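Local coordinates for iron-regulated outer membrane protein (Neisseria meningitidis, PDB 4B7O), which probably takes up iron across the outer membrane as a TonB-dependent transporter of the siderophore-receptor type, at residues A[354-368]-A[380-392]. Residues are numbered along the deposited sequence; the frame is centred on the assembly and turned at random.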
loop_
_atom_site.group_PDB
_atom_site.type_symbol
_atom_site.label_atom_id
_atom_site.label_comp_id
_atom_site.label_asym_id
_atom_site.label_seq_id
_atom_site.Cartn_x
_atom_site.Cartn_y
_atom_site.Cartn_z
ATOM N N PRO A 354 -29.151 5.739 -2.974
ATOM C CA PRO A 354 -27.939 5.060 -3.415
ATOM C C PRO A 354 -27.005 5.950 -4.262
ATOM O O PRO A 354 -27.478 6.691 -5.138
ATOM C CB PRO A 354 -28.464 3.851 -4.216
ATOM C CG PRO A 354 -29.837 3.597 -3.712
ATOM C CD PRO A 354 -30.366 4.934 -3.235
ATOM N N ASN A 355 -25.702 5.893 -3.965
ATOM C CA ASN A 355 -24.677 6.559 -4.772
ATOM C C ASN A 355 -23.558 5.581 -5.115
ATOM O O ASN A 355 -23.003 5.001 -4.213
ATOM C CB ASN A 355 -24.111 7.774 -4.027
ATOM C CG ASN A 355 -23.303 8.663 -4.935
ATOM O OD1 ASN A 355 -23.424 8.538 -6.154
ATOM N ND2 ASN A 355 -22.484 9.573 -4.366
ATOM N N HIS A 356 -23.258 5.394 -6.396
ATOM C CA HIS A 356 -22.267 4.435 -6.876
ATOM C C HIS A 356 -21.163 5.210 -7.480
ATOM O O HIS A 356 -21.397 6.088 -8.309
ATOM C CB HIS A 356 -22.817 3.513 -7.963
ATOM C CG HIS A 356 -23.836 2.544 -7.461
ATOM N ND1 HIS A 356 -25.094 2.934 -7.076
ATOM C CD2 HIS A 356 -23.762 1.159 -7.238
ATOM C CE1 HIS A 356 -25.784 1.847 -6.646
ATOM N NE2 HIS A 356 -24.968 0.768 -6.727
ATOM N N THR A 357 -19.937 4.903 -7.058
ATOM C CA THR A 357 -18.744 5.512 -7.626
ATOM C C THR A 357 -17.766 4.403 -7.996
ATOM O O THR A 357 -17.522 3.456 -7.197
ATOM C CB THR A 357 -18.104 6.530 -6.673
ATOM O OG1 THR A 357 -19.124 7.166 -5.887
ATOM C CG2 THR A 357 -17.324 7.605 -7.479
ATOM N N ARG A 358 -17.208 4.528 -9.199
ATOM C CA ARG A 358 -16.377 3.489 -9.733
ATOM C C ARG A 358 -15.057 4.016 -10.257
ATOM O O ARG A 358 -15.010 5.114 -10.808
ATOM C CB ARG A 358 -17.127 2.761 -10.866
ATOM C CG ARG A 358 -17.158 1.260 -10.672
ATOM C CD ARG A 358 -18.317 0.573 -11.380
ATOM N NE ARG A 358 -18.114 0.585 -12.823
ATOM C CZ ARG A 358 -18.967 1.149 -13.677
ATOM N NH1 ARG A 358 -20.064 1.729 -13.207
ATOM N NH2 ARG A 358 -18.741 1.141 -14.990
ATOM N N ILE A 359 -13.994 3.222 -10.122
ATOM C CA ILE A 359 -12.716 3.528 -10.753
ATOM C C ILE A 359 -12.240 2.277 -11.434
ATOM O O ILE A 359 -12.244 1.213 -10.850
ATOM C CB ILE A 359 -11.651 3.914 -9.749
ATOM C CG1 ILE A 359 -12.125 5.010 -8.824
ATOM C CG2 ILE A 359 -10.426 4.425 -10.497
ATOM C CD1 ILE A 359 -11.096 5.288 -7.759
ATOM N N THR A 360 -11.834 2.376 -12.671
ATOM C CA THR A 360 -11.617 1.184 -13.451
ATOM C C THR A 360 -10.198 1.321 -13.924
ATOM O O THR A 360 -9.831 2.353 -14.447
ATOM C CB THR A 360 -12.610 1.059 -14.693
ATOM O OG1 THR A 360 -13.954 0.801 -14.270
ATOM C CG2 THR A 360 -12.252 -0.086 -15.568
ATOM N N THR A 361 -9.399 0.291 -13.755
ATOM C CA THR A 361 -8.047 0.374 -14.165
ATOM C C THR A 361 -7.785 -0.773 -15.029
ATOM O O THR A 361 -8.077 -1.902 -14.625
ATOM C CB THR A 361 -7.120 0.321 -12.936
ATOM O OG1 THR A 361 -7.368 1.499 -12.169
ATOM C CG2 THR A 361 -5.622 0.307 -13.350
ATOM N N ARG A 362 -7.225 -0.510 -16.213
ATOM C CA ARG A 362 -6.726 -1.653 -17.023
ATOM C C ARG A 362 -5.258 -1.488 -17.316
ATOM O O ARG A 362 -4.768 -0.367 -17.517
ATOM C CB ARG A 362 -7.433 -1.796 -18.367
ATOM C CG ARG A 362 -8.930 -1.720 -18.259
ATOM C CD ARG A 362 -9.507 -0.927 -19.416
ATOM N NE ARG A 362 -10.722 -1.581 -19.835
ATOM C CZ ARG A 362 -10.763 -2.487 -20.803
ATOM N NH1 ARG A 362 -9.643 -2.808 -21.463
ATOM N NH2 ARG A 362 -11.931 -3.053 -21.124
ATOM N N GLY A 363 -4.562 -2.606 -17.344
ATOM C CA GLY A 363 -3.130 -2.558 -17.496
ATOM C C GLY A 363 -2.638 -3.829 -18.063
ATOM O O GLY A 363 -3.303 -4.866 -17.955
ATOM N N MET A 364 -1.504 -3.726 -18.725
ATOM C CA MET A 364 -0.741 -4.882 -19.157
ATOM C C MET A 364 0.725 -4.618 -19.003
ATOM O O MET A 364 1.167 -3.488 -19.106
ATOM C CB MET A 364 -1.064 -5.291 -20.582
ATOM C CG MET A 364 -1.588 -4.153 -21.405
ATOM S SD MET A 364 -1.872 -4.687 -23.102
ATOM C CE MET A 364 -1.593 -3.151 -24.002
ATOM N N ASN A 365 1.460 -5.682 -18.752
ATOM C CA ASN A 365 2.903 -5.599 -18.600
ATOM C C ASN A 365 3.560 -6.682 -19.367
ATOM O O ASN A 365 3.169 -7.852 -19.258
ATOM C CB ASN A 365 3.286 -5.761 -17.147
ATOM C CG ASN A 365 2.697 -4.671 -16.302
ATOM O OD1 ASN A 365 2.939 -3.512 -16.570
ATOM N ND2 ASN A 365 1.860 -5.040 -15.318
ATOM N N PHE A 366 4.545 -6.297 -20.164
ATOM C CA PHE A 366 5.381 -7.322 -20.791
ATOM C C PHE A 366 6.838 -7.086 -20.404
ATOM O O PHE A 366 7.404 -6.039 -20.697
ATOM C CB PHE A 366 5.242 -7.291 -22.296
ATOM C CG PHE A 366 3.831 -7.506 -22.792
ATOM C CD1 PHE A 366 2.918 -6.437 -22.848
ATOM C CD2 PHE A 366 3.416 -8.764 -23.235
ATOM C CE1 PHE A 366 1.615 -6.615 -23.305
ATOM C CE2 PHE A 366 2.113 -8.941 -23.714
ATOM C CZ PHE A 366 1.214 -7.871 -23.741
ATOM N N ASN A 367 7.419 -8.056 -19.725
ATOM C CA ASN A 367 8.806 -7.959 -19.310
ATOM C C ASN A 367 9.620 -9.075 -19.952
ATOM O O ASN A 367 9.357 -10.248 -19.699
ATOM C CB ASN A 367 8.863 -8.000 -17.776
ATOM C CG ASN A 367 7.867 -7.005 -17.131
ATOM O OD1 ASN A 367 8.134 -5.781 -17.017
ATOM N ND2 ASN A 367 6.686 -7.519 -16.737
ATOM N N PHE A 368 10.581 -8.698 -20.808
ATOM C CA PHE A 368 11.522 -9.640 -21.450
ATOM C C PHE A 368 12.950 -9.650 -20.877
ATOM O O PHE A 368 13.528 -8.579 -20.589
ATOM C CB PHE A 368 11.696 -9.270 -22.913
ATOM C CG PHE A 368 10.433 -9.232 -23.690
ATOM C CD1 PHE A 368 9.957 -10.390 -24.328
ATOM C CD2 PHE A 368 9.724 -8.024 -23.836
ATOM C CE1 PHE A 368 8.794 -10.344 -25.095
ATOM C CE2 PHE A 368 8.549 -7.973 -24.600
ATOM C CZ PHE A 368 8.096 -9.139 -25.234
ATOM N N TYR A 380 14.065 -5.823 -20.932
ATOM C CA TYR A 380 13.332 -4.747 -21.586
ATOM C C TYR A 380 11.862 -5.145 -21.533
ATOM O O TYR A 380 11.510 -6.341 -21.465
ATOM C CB TYR A 380 13.845 -4.542 -23.037
ATOM C CG TYR A 380 13.941 -5.881 -23.758
ATOM C CD1 TYR A 380 14.948 -6.759 -23.445
ATOM C CD2 TYR A 380 12.967 -6.300 -24.706
ATOM C CE1 TYR A 380 15.063 -7.996 -24.056
ATOM C CE2 TYR A 380 13.056 -7.564 -25.318
ATOM C CZ TYR A 380 14.120 -8.400 -24.992
ATOM O OH TYR A 380 14.256 -9.666 -25.517
ATOM N N GLY A 381 11.008 -4.143 -21.548
ATOM C CA GLY A 381 9.613 -4.392 -21.587
ATOM C C GLY A 381 8.801 -3.153 -21.695
ATOM O O GLY A 381 9.332 -2.047 -21.912
ATOM N N ILE A 382 7.511 -3.343 -21.486
ATOM C CA ILE A 382 6.469 -2.332 -21.807
ATOM C C ILE A 382 5.425 -2.304 -20.703
ATOM O O ILE A 382 5.012 -3.346 -20.231
ATOM C CB ILE A 382 5.721 -2.767 -23.095
ATOM C CG1 ILE A 382 6.669 -2.756 -24.278
ATOM C CG2 ILE A 382 4.592 -1.807 -23.435
ATOM C CD1 ILE A 382 7.014 -1.322 -24.655
ATOM N N ASN A 383 5.007 -1.106 -20.313
ATOM C CA ASN A 383 4.028 -0.900 -19.278
ATOM C C ASN A 383 2.907 -0.070 -19.860
ATOM O O ASN A 383 3.175 1.010 -20.409
ATOM C CB ASN A 383 4.642 -0.085 -18.146
ATOM C CG ASN A 383 5.888 -0.721 -17.559
ATOM O OD1 ASN A 383 6.928 -0.062 -17.492
ATOM N ND2 ASN A 383 5.792 -2.000 -17.133
ATOM N N TYR A 384 1.672 -0.580 -19.752
ATOM C CA TYR A 384 0.480 0.203 -20.090
ATOM C C TYR A 384 -0.531 0.288 -18.941
ATOM O O TYR A 384 -0.993 -0.727 -18.421
ATOM C CB TYR A 384 -0.221 -0.461 -21.296
ATOM C CG TYR A 384 -1.479 0.258 -21.705
ATOM C CD1 TYR A 384 -1.396 1.447 -22.426
ATOM C CD2 TYR A 384 -2.754 -0.214 -21.325
ATOM C CE1 TYR A 384 -2.519 2.143 -22.795
ATOM C CE2 TYR A 384 -3.906 0.465 -21.704
ATOM C CZ TYR A 384 -3.759 1.649 -22.444
ATOM O OH TYR A 384 -4.815 2.399 -22.844
ATOM N N ARG A 385 -0.952 1.465 -18.564
ATOM C CA ARG A 385 -2.038 1.515 -17.588
ATOM C C ARG A 385 -3.089 2.502 -18.007
ATOM O O ARG A 385 -2.737 3.626 -18.266
ATOM C CB ARG A 385 -1.535 1.960 -16.215
ATOM C CG ARG A 385 -2.579 1.702 -15.159
ATOM C CD ARG A 385 -2.102 1.976 -13.762
ATOM N NE ARG A 385 -1.612 3.311 -13.645
ATOM C CZ ARG A 385 -0.807 3.728 -12.678
ATOM N NH1 ARG A 385 -0.401 2.900 -11.704
ATOM N NH2 ARG A 385 -0.446 4.981 -12.702
ATOM N N HIS A 386 -4.360 2.092 -18.027
ATOM C CA HIS A 386 -5.495 3.015 -18.246
ATOM C C HIS A 386 -6.390 3.098 -17.048
ATOM O O HIS A 386 -6.909 2.059 -16.540
ATOM C CB HIS A 386 -6.323 2.585 -19.489
ATOM C CG HIS A 386 -7.350 3.612 -19.925
ATOM N ND1 HIS A 386 -8.607 3.645 -19.414
ATOM C CD2 HIS A 386 -7.258 4.683 -20.817
ATOM C CE1 HIS A 386 -9.274 4.676 -19.961
ATOM N NE2 HIS A 386 -8.445 5.315 -20.809
ATOM N N GLN A 387 -6.574 4.327 -16.574
ATOM C CA GLN A 387 -7.538 4.585 -15.532
ATOM C C GLN A 387 -8.748 5.379 -15.934
ATOM O O GLN A 387 -8.606 6.388 -16.617
ATOM C CB GLN A 387 -6.868 5.330 -14.391
ATOM C CG GLN A 387 -6.303 4.362 -13.390
ATOM C CD GLN A 387 -5.235 4.992 -12.569
ATOM O OE1 GLN A 387 -4.160 5.322 -13.083
ATOM N NE2 GLN A 387 -5.518 5.176 -11.291
ATOM N N GLU A 388 -9.918 5.001 -15.416
ATOM C CA GLU A 388 -11.140 5.802 -15.666
ATOM C C GLU A 388 -11.987 5.894 -14.429
ATOM O O GLU A 388 -12.356 4.848 -13.865
ATOM C CB GLU A 388 -11.993 5.212 -16.804
ATOM C CG GLU A 388 -13.130 6.141 -17.245
ATOM C CD GLU A 388 -14.027 5.649 -18.431
ATOM O OE1 GLU A 388 -13.771 4.569 -19.058
ATOM O OE2 GLU A 388 -15.035 6.359 -18.736
ATOM N N ILE A 389 -12.283 7.127 -14.007
ATOM C CA ILE A 389 -13.126 7.396 -12.865
ATOM C C ILE A 389 -14.539 7.634 -13.457
ATOM O O ILE A 389 -14.669 8.400 -14.383
ATOM C CB ILE A 389 -12.647 8.674 -12.162
ATOM C CG1 ILE A 389 -11.347 8.469 -11.396
ATOM C CG2 ILE A 389 -13.635 9.174 -11.186
ATOM C CD1 ILE A 389 -10.891 9.632 -10.504
ATOM N N LYS A 390 -15.577 6.962 -12.939
ATOM C CA LYS A 390 -16.967 7.011 -13.481
ATOM C C LYS A 390 -17.902 7.188 -12.350
ATOM O O LYS A 390 -18.225 6.207 -11.686
ATOM C CB LYS A 390 -17.349 5.683 -14.144
ATOM C CG LYS A 390 -16.184 5.035 -14.855
ATOM C CD LYS A 390 -16.456 3.584 -15.188
ATOM C CE LYS A 390 -15.364 3.123 -16.114
ATOM N NZ LYS A 390 -15.724 1.850 -16.764
ATOM N N PRO A 391 -18.283 8.431 -12.047
ATOM C CA PRO A 391 -19.248 8.699 -10.993
ATOM C C PRO A 391 -20.697 8.386 -11.463
ATOM O O PRO A 391 -20.918 8.157 -12.650
ATOM C CB PRO A 391 -19.060 10.177 -10.732
ATOM C CG PRO A 391 -18.557 10.737 -12.027
ATOM C CD PRO A 391 -17.916 9.642 -12.793
ATOM N N GLN A 392 -21.672 8.340 -10.554
ATOM C CA GLN A 392 -23.032 7.959 -10.940
ATOM C C GLN A 392 -23.646 8.939 -11.928
ATOM O O GLN A 392 -24.257 8.540 -12.920
ATOM C CB GLN A 392 -23.902 7.884 -9.700
ATOM C CG GLN A 392 -25.288 7.303 -9.932
ATOM C CD GLN A 392 -25.821 6.699 -8.651
ATOM O OE1 GLN A 392 -25.466 5.553 -8.307
ATOM N NE2 GLN A 392 -26.658 7.468 -7.916
#
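Segments 354-368 and 380-392 lie on the two antiparallel strands of a hairpin in the wall of the transmembrane beta-barrel, joined by paired backbone bonds from Arg358–Lys390 to Phe368–Tyr380. At that last pair the two aromatic side chains lie close together. The Tyr380 CG sits between its own backbone N and carbonyl carbon (chi1 48°), which swings the ring across to Phe368; Phe368 CB rests over one face of it, 3.2 Å from Tyr380 CE2. The ring planes are 11° apart but strongly offset, with little of one ring lying over the other, and Tyr380 OH goes on to Ser370. Met364 CG packs against Tyr384 CB on the same face.

Further along this face the extended Lys390 chain lays its CD over the Arg358 guanidinium, 3.4 Å from NH2, and brings NZ weakly to Thr360 OG1 (3.2 Å), a hydroxyl that also bonds Glu334. The other face bears Asn365 and Asn383. Their amides are turned 70° apart, and Asn383 ND2 gives a bond to Asn365 OD1 (3.3 Å) from above the carbonyl plane; Asn365 ND2 bonds Asn329, and Asn383 OD1 accepts from Arg465. Beyond the ladder, Gln392 grips the start of the first strand: NE2 bonds Pro354 O (3.0 Å), while OE1 accepts from both His356 N and His356 ND1. With strands 323-339 and 441-455 flanking it, this hairpin follows the up-and-down meander of TonB-dependent receptor barrels.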